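Local coordinates for protein thin, isoform D (Drosophila melanogaster, PDB 6D69) that probably acts as a zinc-binding, RING-type ubiquitin-protein ligase and is represented here by its C-terminal NHL-repeat beta-propeller, at residues A[199-204]-A[239-244]; A[60-65]-A[93-98]; A[29-34]-A[275-280]; A[159-164]-A[177-182]. All coordinates share one frame; numbering follows the deposited sequence.

Interaction 1 of 4, residues A[199-204]-A[239-244]; sequences RVIVSD and VAVDDQ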
loop_
_atom_site.group_PDB
_atom_site.type_symbol
_atom_site.label_atom_id
_atom_site.label_comp_id
_atom_site.label_asym_id
_atom_site.label_seq_id
_atom_site.Cartn_x
_atom_site.Cartn_y
_atom_site.Cartn_z
ATOM N N ARG A 199 13.133 0.465 -8.184
ATOM C CA ARG A 199 13.577 0.042 -6.858
ATOM C C ARG A 199 12.344 -0.382 -6.044
ATOM O O ARG A 199 11.287 0.258 -6.115
ATOM C CB ARG A 199 14.412 1.126 -6.161
ATOM C CG ARG A 199 13.772 2.452 -5.957
ATOM C CD ARG A 199 14.730 3.425 -5.225
ATOM N NE ARG A 199 14.021 4.670 -4.896
ATOM C CZ ARG A 199 14.337 5.460 -3.871
ATOM N NH1 ARG A 199 15.346 5.164 -3.057
ATOM N NH2 ARG A 199 13.614 6.566 -3.679
ATOM N N VAL A 200 12.457 -1.522 -5.359
ATOM C CA VAL A 200 11.338 -2.156 -4.669
ATOM C C VAL A 200 11.405 -1.755 -3.199
ATOM O O VAL A 200 12.404 -2.008 -2.519
ATOM C CB VAL A 200 11.373 -3.683 -4.847
ATOM C CG1 VAL A 200 10.181 -4.324 -4.239
ATOM C CG2 VAL A 200 11.389 -4.038 -6.346
ATOM N N ILE A 201 10.356 -1.112 -2.706
ATOM C CA ILE A 201 10.398 -0.466 -1.401
ATOM C C ILE A 201 9.464 -1.222 -0.463
ATOM O O ILE A 201 8.245 -1.199 -0.641
ATOM C CB ILE A 201 10.022 1.013 -1.507
ATOM C CG1 ILE A 201 10.942 1.666 -2.548
ATOM C CG2 ILE A 201 10.169 1.684 -0.139
ATOM C CD1 ILE A 201 10.682 3.100 -2.857
ATOM N N VAL A 202 10.027 -1.914 0.521
ATOM C CA VAL A 202 9.264 -2.833 1.365
ATOM C C VAL A 202 9.224 -2.304 2.795
ATOM O O VAL A 202 10.270 -1.972 3.370
ATOM C CB VAL A 202 9.864 -4.253 1.321
ATOM C CG1 VAL A 202 9.065 -5.200 2.193
ATOM C CG2 VAL A 202 9.942 -4.762 -0.131
ATOM N N SER A 203 8.023 -2.221 3.373
ATOM C CA SER A 203 7.914 -1.896 4.783
ATOM C C SER A 203 8.071 -3.207 5.530
ATOM O O SER A 203 7.308 -4.154 5.330
ATOM C CB SER A 203 6.620 -1.172 5.144
ATOM O OG SER A 203 5.502 -1.983 4.915
ATOM N N ASP A 204 9.126 -3.271 6.320
ATOM C CA ASP A 204 9.536 -4.480 7.014
ATOM C C ASP A 204 9.039 -4.345 8.451
ATOM O O ASP A 204 9.759 -3.913 9.346
ATOM C CB ASP A 204 11.054 -4.609 6.918
ATOM C CG ASP A 204 11.572 -5.912 7.480
ATOM O OD1 ASP A 204 10.720 -6.795 7.791
ATOM O OD2 ASP A 204 12.820 -6.022 7.588
ATOM N N VAL A 239 3.497 2.087 2.613
ATOM C CA VAL A 239 4.557 2.866 1.981
ATOM C C VAL A 239 4.116 3.298 0.589
ATOM O O VAL A 239 3.474 2.538 -0.153
ATOM C CB VAL A 239 5.886 2.097 1.847
ATOM C CG1 VAL A 239 6.589 2.076 3.098
ATOM C CG2 VAL A 239 5.595 0.674 1.332
ATOM N N ALA A 240 4.539 4.499 0.210
ATOM C CA ALA A 240 4.406 4.983 -1.155
ATOM C C ALA A 240 5.678 5.730 -1.542
ATOM O O ALA A 240 6.461 6.177 -0.682
ATOM C CB ALA A 240 3.173 5.879 -1.312
ATOM N N VAL A 241 5.875 5.864 -2.857
ATOM C CA VAL A 241 7.008 6.598 -3.416
ATOM C C VAL A 241 6.500 7.483 -4.551
ATOM O O VAL A 241 5.637 7.071 -5.336
ATOM C CB VAL A 241 8.109 5.631 -3.894
ATOM C CG1 VAL A 241 7.601 4.691 -5.018
ATOM C CG2 VAL A 241 9.307 6.398 -4.326
ATOM N N ASP A 242 7.009 8.705 -4.630
ATOM C CA ASP A 242 6.526 9.648 -5.623
ATOM C C ASP A 242 7.482 9.601 -6.803
ATOM O O ASP A 242 8.467 8.854 -6.802
ATOM C CB ASP A 242 6.340 11.060 -5.032
ATOM C CG ASP A 242 7.635 11.819 -4.821
ATOM O OD1 ASP A 242 8.698 11.354 -5.294
ATOM O OD2 ASP A 242 7.583 12.914 -4.188
ATOM N N ASP A 243 7.181 10.381 -7.841
ATOM C CA ASP A 243 7.979 10.242 -9.055
ATOM C C ASP A 243 9.413 10.788 -8.933
ATOM O O ASP A 243 10.192 10.616 -9.879
ATOM C CB ASP A 243 7.268 10.910 -10.225
ATOM C CG ASP A 243 6.963 12.401 -9.993
ATOM O OD1 ASP A 243 7.777 13.146 -9.386
ATOM O OD2 ASP A 243 5.895 12.843 -10.481
ATOM N N GLN A 244 9.808 11.393 -7.810
ATOM C CA GLN A 244 11.205 11.742 -7.591
ATOM C C GLN A 244 11.886 10.872 -6.542
ATOM O O GLN A 244 13.064 11.112 -6.207
ATOM C CB GLN A 244 11.322 13.207 -7.189
ATOM C CG GLN A 244 10.780 14.127 -8.167
ATOM C CD GLN A 244 10.879 15.569 -7.769
ATOM O OE1 GLN A 244 11.328 15.910 -6.674
ATOM N NE2 GLN A 244 10.468 16.444 -8.671
#
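The guanidinium of Arg-199 meets Val-241 obliquely, with CG2 of the valine 4.4 Å from NH2, while over one of its faces lies the CD1 methyl of Ile-201, 4.1 Å above the plane and offset toward the rim. The same methyl carries the apolar core of the contact. Ile-201 points CG1 beside its backbone N (chi1 -55°) and extends from there, so that CD1 reaches Val-241 CB at 3.8 Å, the two side chains crossing at about a right angle. Farther along, Val-239 divides its two methyls between neighbours: CG1 rests 3.8 Å from Ser-203 CB, and CG2 lies 3.8 Å from the backbone O of Ile-201. Ser-203 thus offers its carbon to the valine, whereas its OG is hydrogen-bonded to Arg-237 O and Tyr-191 O. No hydrogen bond joins the two segments, whose strand axes approach to 7.7 Å with N-to-C directions 157° apart, and Ile-210 of strand 209-214 adds to the packing around Ile-201, Ser-203 and Val-239. Side-chain packing of this sort, between strand 199-204 of one antiparallel sheet and the inner strand 236-241 of the next, is the blade-to-blade interface of an NHL beta-propeller.

Interaction 2 of 4, residues A[60-65]-A[93-98]; sequences VVADSS and DCLAGV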
loop_
_atom_site.group_PDB
_atom_site.type_symbol
_atom_site.label_atom_id
_atom_site.label_comp_id
_atom_site.label_asym_id
_atom_site.label_seq_id
_atom_site.Cartn_x
_atom_site.Cartn_y
_atom_site.Cartn_z
ATOM N N VAL A 60 -8.388 4.588 -4.742
ATOM C CA VAL A 60 -8.917 3.227 -4.747
ATOM C C VAL A 60 -8.644 2.607 -3.371
ATOM O O VAL A 60 -7.506 2.596 -2.875
ATOM C CB VAL A 60 -8.383 2.398 -5.942
ATOM C CG1 VAL A 60 -6.960 2.370 -5.998
ATOM C CG2 VAL A 60 -8.891 0.960 -5.893
ATOM N N VAL A 61 -9.712 2.146 -2.729
ATOM C CA VAL A 61 -9.670 1.680 -1.351
ATOM C C VAL A 61 -9.995 0.193 -1.303
ATOM O O VAL A 61 -11.008 -0.246 -1.861
ATOM C CB VAL A 61 -10.652 2.466 -0.474
ATOM C CG1 VAL A 61 -10.522 2.005 0.941
ATOM C CG2 VAL A 61 -10.386 3.962 -0.590
ATOM N N ALA A 62 -9.140 -0.574 -0.631
ATOM C CA ALA A 62 -9.451 -1.934 -0.187
ATOM C C ALA A 62 -10.304 -1.878 1.082
ATOM O O ALA A 62 -9.798 -1.644 2.176
ATOM C CB ALA A 62 -8.156 -2.695 0.051
ATOM N N ASP A 63 -11.607 -2.100 0.949
ATOM C CA ASP A 63 -12.556 -1.932 2.059
ATOM C C ASP A 63 -12.705 -3.278 2.773
ATOM O O ASP A 63 -13.746 -3.928 2.726
ATOM C CB ASP A 63 -13.885 -1.403 1.516
ATOM C CG ASP A 63 -14.885 -1.026 2.585
ATOM O OD1 ASP A 63 -14.506 -0.773 3.736
ATOM O OD2 ASP A 63 -16.084 -0.978 2.258
ATOM N N SER A 64 -11.643 -3.656 3.506
ATOM C CA SER A 64 -11.381 -5.066 3.832
ATOM C C SER A 64 -12.594 -5.784 4.400
ATOM O O SER A 64 -13.001 -6.838 3.895
ATOM C CB SER A 64 -10.240 -5.187 4.820
ATOM O OG SER A 64 -9.036 -4.723 4.262
ATOM N N SER A 65 -13.180 -5.246 5.462
ATOM C CA SER A 65 -14.232 -6.020 6.111
ATOM C C SER A 65 -15.576 -5.937 5.399
ATOM O O SER A 65 -16.492 -6.688 5.760
ATOM C CB SER A 65 -14.372 -5.589 7.554
ATOM O OG SER A 65 -13.172 -5.970 8.211
ATOM N N ASP A 93 -12.191 -12.666 0.327
ATOM C CA ASP A 93 -12.475 -12.924 1.723
ATOM C C ASP A 93 -12.116 -11.650 2.461
ATOM O O ASP A 93 -12.980 -10.789 2.578
ATOM C CB ASP A 93 -11.777 -14.154 2.274
ATOM C CG ASP A 93 -12.373 -14.573 3.626
ATOM O OD1 ASP A 93 -12.523 -13.667 4.487
ATOM O OD2 ASP A 93 -12.759 -15.770 3.803
ATOM N N CYS A 94 -10.903 -11.436 2.935
ATOM C CA CYS A 94 -10.681 -10.211 3.729
ATOM C C CYS A 94 -9.480 -9.456 3.142
ATOM O O CYS A 94 -8.401 -9.359 3.732
ATOM C CB CYS A 94 -10.543 -10.520 5.239
ATOM S SG CYS A 94 -11.001 -9.129 6.379
ATOM N N LEU A 95 -9.716 -8.862 1.974
ATOM C CA LEU A 95 -8.636 -8.312 1.169
ATOM C C LEU A 95 -7.921 -7.186 1.895
ATOM O O LEU A 95 -8.522 -6.435 2.667
ATOM C CB LEU A 95 -9.175 -7.815 -0.185
ATOM C CG LEU A 95 -10.279 -6.751 -0.335
ATOM C CD1 LEU A 95 -9.710 -5.451 -0.129
ATOM C CD2 LEU A 95 -10.857 -6.732 -1.740
ATOM N N ALA A 96 -6.633 -7.085 1.659
ATOM C CA ALA A 96 -5.856 -6.037 2.291
ATOM C C ALA A 96 -5.162 -5.101 1.317
ATOM O O ALA A 96 -5.133 -3.892 1.544
ATOM C CB ALA A 96 -4.819 -6.675 3.176
ATOM N N GLY A 97 -4.574 -5.627 0.257
ATOM C CA GLY A 97 -3.761 -4.845 -0.652
ATOM C C GLY A 97 -4.479 -4.645 -1.972
ATOM O O GLY A 97 -5.264 -5.491 -2.403
ATOM N N VAL A 98 -4.209 -3.509 -2.607
ATOM C CA VAL A 98 -4.786 -3.195 -3.899
ATOM C C VAL A 98 -3.811 -2.330 -4.680
ATOM O O VAL A 98 -2.924 -1.675 -4.116
ATOM C CB VAL A 98 -6.158 -2.521 -3.739
ATOM C CG1 VAL A 98 -6.027 -1.202 -2.965
ATOM C CG2 VAL A 98 -6.809 -2.339 -5.074
#
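Ser-64 and Leu-95 supply the one hydrogen bond across this contact, from the serine hydroxyl OG to the backbone O of Leu-95. Its modelled length of 2.4 Å is shorter than expected and doubtful at this resolution, but the pairing itself fits the position of OG, which lies anti to the carbonyl carbon and beside the backbone N (chi1 -64°).

Apolar packing makes up a second group. Val-60 and Val-98 cross obliquely, meeting methyl to methyl with CG2 of Val-60 at 4.0 Å from CG2 of Val-98. The other methyl of Val-98, CG1, turns to Ala-62 and stands 4.0 Å from its CB. Leu-95 brings CD1 to the same alanine, although the modelled separation there is too short to carry weight. Val-69 and Tyr-106 also touch Val-60, and Val-69 and Ile-108 touch Leu-95.

Mixed contacts form the third group. Ala-62 CB sits 3.6 Å from the backbone O of Ala-96, and Cys-94 SG, placed anti to its backbone N (chi1 -154°), lies 3.9 Å from the backbone O of Ser-64 and 4.2 Å from Ser-65 OG. Asp-63 directs its CB away from this interface, and its carboxylate forms a salt bridge with Arg-68.

The chemistry therefore implies an interface between neighbouring propeller blades held mainly by shape among small aliphatic groups, with one serine hydroxyl probably meeting a carbonyl oxygen of the loop before strand 97-100, though the length of that bond is doubtful.

Interaction 3 of 4, residues A[29-34]-A[275-280]; sequences RQQLFQ and SGDSEF
With chi1 at -43°, Ser-278 holds OG beside its backbone N and anti to its carbonyl carbon, which aims the hydroxyl at the backbone O of Arg-29. The hydrogen bond it donates is 2.8 Å long and reaches the oxygen with a C=O...donor angle of 141°, tilted out of the carbonyl plane. Ser-278 occupies the third position of a type II beta turn from Gly-276 to Glu-279, closed by Glu-279 N to Gly-276 O at 3.0 Å. One residue earlier, Asp-277 lays its carboxylate beside the amide of Gln-31: OD1 of Asp-277 is 3.7 Å from Gln-31 CD. The two side chains cross at about a right angle, and their planes stand 31° apart. Replacing Gln-31 with alanine would probably leave the Asp-277 carboxylate without its amide neighbour and open a gap beside Phe-307, which the glutamine also touches. At the surface, residues 29-34 lead into strand 33-36, which runs antiparallel to strand 303-306 at the edge of a blade, so that the N-terminal strand completes the blade built from the last repeat. The turn at 276-279 connects strand 266-273 to strand 279-288, and OE1 of Gln-305, in strand 303-306, accepts a hydrogen bond from Ser-278 N.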
loop_
_atom_site.group_PDB
_atom_site.type_symbol
_atom_site.label_atom_id
_atom_site.label_comp_id
_atom_site.label_asym_id
_atom_site.label_seq_id
_atom_site.Cartn_x
_atom_site.Cartn_y
_atom_site.Cartn_z
ATOM N N ARG A 29 0.114 18.944 6.974
ATOM C CA ARG A 29 -0.400 18.631 8.302
ATOM C C ARG A 29 -1.915 18.526 8.259
ATOM O O ARG A 29 -2.495 17.556 8.761
ATOM C CB ARG A 29 0.028 19.692 9.316
ATOM C CG ARG A 29 -0.223 19.254 10.757
ATOM C CD ARG A 29 0.040 20.352 11.797
ATOM N NE ARG A 29 1.390 20.911 11.721
ATOM C CZ ARG A 29 2.516 20.240 11.971
ATOM N NH1 ARG A 29 2.495 18.945 12.299
ATOM N NH2 ARG A 29 3.683 20.876 11.865
ATOM N N GLN A 30 -2.552 19.513 7.636
ATOM C CA GLN A 30 -3.994 19.661 7.694
ATOM C C GLN A 30 -4.717 18.883 6.588
ATOM O O GLN A 30 -4.476 19.096 5.397
ATOM C CB GLN A 30 -4.329 21.142 7.611
ATOM C CG GLN A 30 -5.818 21.391 7.614
ATOM C CD GLN A 30 -6.188 22.810 7.985
ATOM O OE1 GLN A 30 -5.327 23.643 8.281
ATOM N NE2 GLN A 30 -7.489 23.091 7.977
ATOM N N GLN A 31 -5.643 18.018 6.980
ATOM C CA GLN A 31 -6.354 17.216 5.991
ATOM C C GLN A 31 -7.123 18.132 5.042
ATOM O O GLN A 31 -7.799 19.043 5.504
ATOM C CB GLN A 31 -7.303 16.210 6.696
ATOM C CG GLN A 31 -8.781 16.525 6.626
ATOM C CD GLN A 31 -9.718 15.473 7.258
ATOM O OE1 GLN A 31 -9.295 14.470 7.846
ATOM N NE2 GLN A 31 -11.015 15.710 7.111
ATOM N N LEU A 32 -7.012 17.894 3.712
ATOM C CA LEU A 32 -7.856 18.598 2.736
ATOM C C LEU A 32 -9.288 18.106 2.794
ATOM O O LEU A 32 -10.218 18.907 2.856
ATOM C CB LEU A 32 -7.355 18.433 1.300
ATOM C CG LEU A 32 -5.893 18.607 0.957
ATOM C CD1 LEU A 32 -5.808 18.408 -0.570
ATOM C CD2 LEU A 32 -5.303 19.951 1.440
ATOM N N PHE A 33 -9.492 16.796 2.723
ATOM C CA PHE A 33 -10.822 16.237 2.874
ATOM C C PHE A 33 -10.660 14.824 3.401
ATOM O O PHE A 33 -9.540 14.312 3.531
ATOM C CB PHE A 33 -11.628 16.282 1.555
ATOM C CG PHE A 33 -11.088 15.407 0.443
ATOM C CD1 PHE A 33 -11.449 14.084 0.352
ATOM C CD2 PHE A 33 -10.229 15.927 -0.529
ATOM C CE1 PHE A 33 -10.951 13.278 -0.687
ATOM C CE2 PHE A 33 -9.749 15.139 -1.578
ATOM C CZ PHE A 33 -10.107 13.821 -1.651
ATOM N N GLN A 34 -11.792 14.197 3.722
ATOM C CA GLN A 34 -11.779 12.806 4.138
ATOM C C GLN A 34 -12.905 12.041 3.459
ATOM O O GLN A 34 -13.825 12.621 2.883
ATOM C CB GLN A 34 -11.874 12.683 5.651
ATOM C CG GLN A 34 -13.238 12.797 6.279
ATOM C CD GLN A 34 -13.153 12.501 7.796
ATOM O OE1 GLN A 34 -12.143 12.789 8.428
ATOM N NE2 GLN A 34 -14.169 11.860 8.344
ATOM N N SER A 275 -8.826 10.774 16.652
ATOM C CA SER A 275 -9.846 10.575 15.628
ATOM C C SER A 275 -10.395 11.889 15.060
ATOM O O SER A 275 -11.465 11.887 14.460
ATOM C CB SER A 275 -10.996 9.740 16.171
ATOM O OG SER A 275 -11.712 10.514 17.093
ATOM N N GLY A 276 -9.692 13.006 15.211
ATOM C CA GLY A 276 -10.056 14.240 14.554
ATOM C C GLY A 276 -9.186 14.499 13.333
ATOM O O GLY A 276 -8.498 13.615 12.815
ATOM N N ASP A 277 -9.224 15.743 12.860
ATOM C CA ASP A 277 -8.451 16.070 11.674
ATOM C C ASP A 277 -6.976 15.809 11.941
ATOM O O ASP A 277 -6.409 16.286 12.930
ATOM C CB ASP A 277 -8.697 17.522 11.256
ATOM C CG ASP A 277 -10.116 17.754 10.639
ATOM O OD1 ASP A 277 -10.919 16.791 10.457
ATOM O OD2 ASP A 277 -10.428 18.935 10.336
ATOM N N SER A 278 -6.369 14.986 11.094
ATOM C CA SER A 278 -4.935 14.712 11.145
ATOM C C SER A 278 -4.548 13.802 12.295
ATOM O O SER A 278 -3.378 13.750 12.694
ATOM C CB SER A 278 -4.165 16.024 11.226
ATOM O OG SER A 278 -4.756 16.945 10.319
ATOM N N GLU A 279 -5.507 13.061 12.829
ATOM C CA GLU A 279 -5.235 12.105 13.877
ATOM C C GLU A 279 -5.573 10.737 13.318
ATOM O O GLU A 279 -6.386 10.627 12.398
ATOM C CB GLU A 279 -6.035 12.431 15.148
ATOM C CG GLU A 279 -5.653 13.774 15.856
ATOM C CD GLU A 279 -6.686 14.178 16.915
ATOM O OE1 GLU A 279 -6.641 15.323 17.426
ATOM O OE2 GLU A 279 -7.567 13.345 17.211
ATOM N N PHE A 280 -4.908 9.703 13.837
ATOM C CA PHE A 280 -5.055 8.369 13.278
ATOM C C PHE A 280 -5.196 7.329 14.380
ATOM O O PHE A 280 -4.667 7.471 15.494
ATOM C CB PHE A 280 -3.846 7.967 12.374
ATOM C CG PHE A 280 -3.411 9.022 11.393
ATOM C CD1 PHE A 280 -4.154 9.317 10.283
ATOM C CD2 PHE A 280 -2.239 9.684 11.574
ATOM C CE1 PHE A 280 -3.735 10.314 9.376
ATOM C CE2 PHE A 280 -1.829 10.649 10.690
ATOM C CZ PHE A 280 -2.588 10.963 9.587
#

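Interaction 4 of 4, residues A[159-164]-A[177-182]; sequences ENHRVQ and GSCGRG
The ring of His-161 lies under Cys-179 SG where a blade of the NHL beta-propeller, entering strand 162-166, meets the loop that leads on to the next blade. The histidine can be followed outward from its backbone. CB lies 3.5 Å from the backbone N of Cys-179. CG, swung beside the histidine's backbone N (chi1 -49°), comes next and is 3.7 Å from Cys-179 SG. Beyond it the ring lies flat under the sulfur: CD2 is 3.8 Å from Cys-179 SG, and NE2 and CE1, at the far end, are 4.0 and 4.1 Å from it. SG stands 3.7 Å from the ring centroid and 11° off the ring normal, a sulfur-aromatic contact over the face. ND1 has its own partner outside the two segments, accepting a hydrogen bond from the backbone N of His-188, whose ring also meets that of His-161. With alanine replacing His-161 the ring is gone, and Cys-179 SG would probably lose the surface it rests on while His-188 N is left without its acceptor.

The neighbouring Arg-162 takes part through its root alone, since its chain leads away to a salt bridge with Asp-157 and a hydrogen bond to Ala-135 O. Gly-177 lies close against it, its positive phi a backbone shape that glycine adopts most readily. There the closest approach is from Arg-162 CB to the backbone O of Gly-177, at 3.3 Å.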
loop_
_atom_site.group_PDB
_atom_site.type_symbol
_atom_site.label_atom_id
_atom_site.label_comp_id
_atom_site.label_asym_id
_atom_site.label_seq_id
_atom_site.Cartn_x
_atom_site.Cartn_y
_atom_site.Cartn_z
ATOM N N GLU A 159 3.100 -13.799 5.833
ATOM C CA GLU A 159 3.449 -14.934 6.691
ATOM C C GLU A 159 4.489 -15.866 6.083
ATOM O O GLU A 159 4.798 -16.894 6.682
ATOM C CB GLU A 159 2.185 -15.726 7.006
ATOM C CG GLU A 159 1.031 -14.883 7.515
ATOM C CD GLU A 159 1.032 -14.687 8.987
ATOM O OE1 GLU A 159 1.903 -15.297 9.629
ATOM O OE2 GLU A 159 0.164 -13.919 9.477
ATOM N N ASN A 160 4.990 -15.572 4.894
ATOM C CA ASN A 160 6.168 -16.244 4.373
ATOM C C ASN A 160 7.387 -15.349 4.356
ATOM O O ASN A 160 8.431 -15.769 3.848
ATOM C CB ASN A 160 5.922 -16.755 2.953
ATOM C CG ASN A 160 4.938 -17.895 2.912
ATOM O OD1 ASN A 160 4.935 -18.730 3.798
ATOM N ND2 ASN A 160 4.086 -17.930 1.884
ATOM N N HIS A 161 7.252 -14.104 4.812
ATOM C CA HIS A 161 8.374 -13.207 5.061
ATOM C C HIS A 161 9.203 -12.957 3.794
ATOM O O HIS A 161 10.430 -12.808 3.845
ATOM C CB HIS A 161 9.216 -13.748 6.233
ATOM C CG HIS A 161 8.372 -14.109 7.408
ATOM N ND1 HIS A 161 7.995 -13.184 8.357
ATOM C CD2 HIS A 161 7.742 -15.263 7.733
ATOM C CE1 HIS A 161 7.192 -13.758 9.233
ATOM N NE2 HIS A 161 7.025 -15.019 8.878
ATOM N N ARG A 162 8.511 -12.836 2.658
ATOM C CA ARG A 162 9.159 -12.698 1.354
ATOM C C ARG A 162 8.322 -11.852 0.393
ATOM O O ARG A 162 7.131 -11.598 0.600
ATOM C CB ARG A 162 9.391 -14.072 0.702
ATOM C CG ARG A 162 8.074 -14.780 0.305
ATOM C CD ARG A 162 8.351 -16.209 -0.151
ATOM N NE ARG A 162 7.125 -16.971 -0.336
ATOM C CZ ARG A 162 7.088 -18.174 -0.898
ATOM N NH1 ARG A 162 8.217 -18.761 -1.307
ATOM N NH2 ARG A 162 5.915 -18.784 -1.054
ATOM N N VAL A 163 8.964 -11.467 -0.702
ATOM C CA VAL A 163 8.307 -10.811 -1.822
ATOM C C VAL A 163 8.366 -11.741 -3.023
ATOM O O VAL A 163 9.440 -12.228 -3.378
ATOM C CB VAL A 163 8.972 -9.453 -2.129
ATOM C CG1 VAL A 163 8.243 -8.754 -3.216
ATOM C CG2 VAL A 163 9.035 -8.554 -0.865
ATOM N N GLN A 164 7.216 -12.001 -3.632
ATOM C CA GLN A 164 7.132 -12.757 -4.880
ATOM C C GLN A 164 6.691 -11.847 -6.018
ATOM O O GLN A 164 5.699 -11.118 -5.887
ATOM C CB GLN A 164 6.146 -13.921 -4.767
ATOM C CG GLN A 164 6.512 -15.025 -3.723
ATOM C CD GLN A 164 5.514 -16.189 -3.758
ATOM O OE1 GLN A 164 5.516 -16.990 -4.698
ATOM N NE2 GLN A 164 4.651 -16.279 -2.735
ATOM N N GLY A 177 13.839 -12.136 -0.292
ATOM C CA GLY A 177 13.606 -11.910 1.124
ATOM C C GLY A 177 13.225 -13.210 1.801
ATOM O O GLY A 177 12.670 -14.130 1.172
ATOM N N SER A 178 13.543 -13.303 3.090
ATOM C CA SER A 178 13.192 -14.475 3.888
ATOM C C SER A 178 13.217 -14.093 5.358
ATOM O O SER A 178 13.855 -13.111 5.750
ATOM C CB SER A 178 14.147 -15.636 3.640
ATOM O OG SER A 178 15.415 -15.351 4.196
ATOM N N CYS A 179 12.553 -14.917 6.173
ATOM C CA CYS A 179 12.469 -14.680 7.611
ATOM C C CYS A 179 13.831 -14.469 8.263
ATOM O O CYS A 179 14.777 -15.225 8.032
ATOM C CB CYS A 179 11.771 -15.844 8.288
ATOM S SG CYS A 179 10.948 -15.268 9.747
ATOM N N GLY A 180 13.897 -13.471 9.123
ATOM C CA GLY A 180 15.145 -13.013 9.697
ATOM C C GLY A 180 15.098 -11.525 9.975
ATOM O O GLY A 180 14.161 -10.830 9.608
ATOM N N ARG A 181 16.144 -11.038 10.645
ATOM C CA ARG A 181 16.257 -9.621 10.982
ATOM C C ARG A 181 17.458 -8.952 10.328
ATOM O O ARG A 181 17.754 -7.788 10.625
ATOM C CB ARG A 181 16.329 -9.431 12.497
ATOM C CG ARG A 181 17.637 -9.880 13.139
ATOM C CD ARG A 181 17.855 -9.226 14.466
ATOM N NE ARG A 181 17.394 -10.044 15.588
ATOM C CZ ARG A 181 18.131 -10.979 16.192
ATOM N NH1 ARG A 181 19.369 -11.273 15.771
ATOM N NH2 ARG A 181 17.611 -11.640 17.220
ATOM N N GLY A 182 18.132 -9.648 9.419
ATOM C CA GLY A 182 19.367 -9.173 8.857
ATOM C C GLY A 182 19.221 -8.546 7.484
ATOM O O GLY A 182 18.137 -8.355 6.937
#

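Overall arrangement
The four contacts sample the ring of blades at different points. Interaction 2 comes first along the chain, then interaction 4, then interaction 1, while interaction 3 spans them all by joining residues near the N-terminus to the last repeat. Interactions 1 and 2 lie on opposite sides of the chain's centre, with centres 20 Å apart, and each packs one blade against the next. Interactions 3 and 4, with centres about 33 Å apart, lie nearer the surface. Interactions 1 and 4 touch through Val-202 CG2 and Val-163 CG2 (4.0 Å), and interactions 1 and 3 reach the same sheet. They illustrate how blade-to-blade packing repeats around the propeller and how its chain ends close the ring.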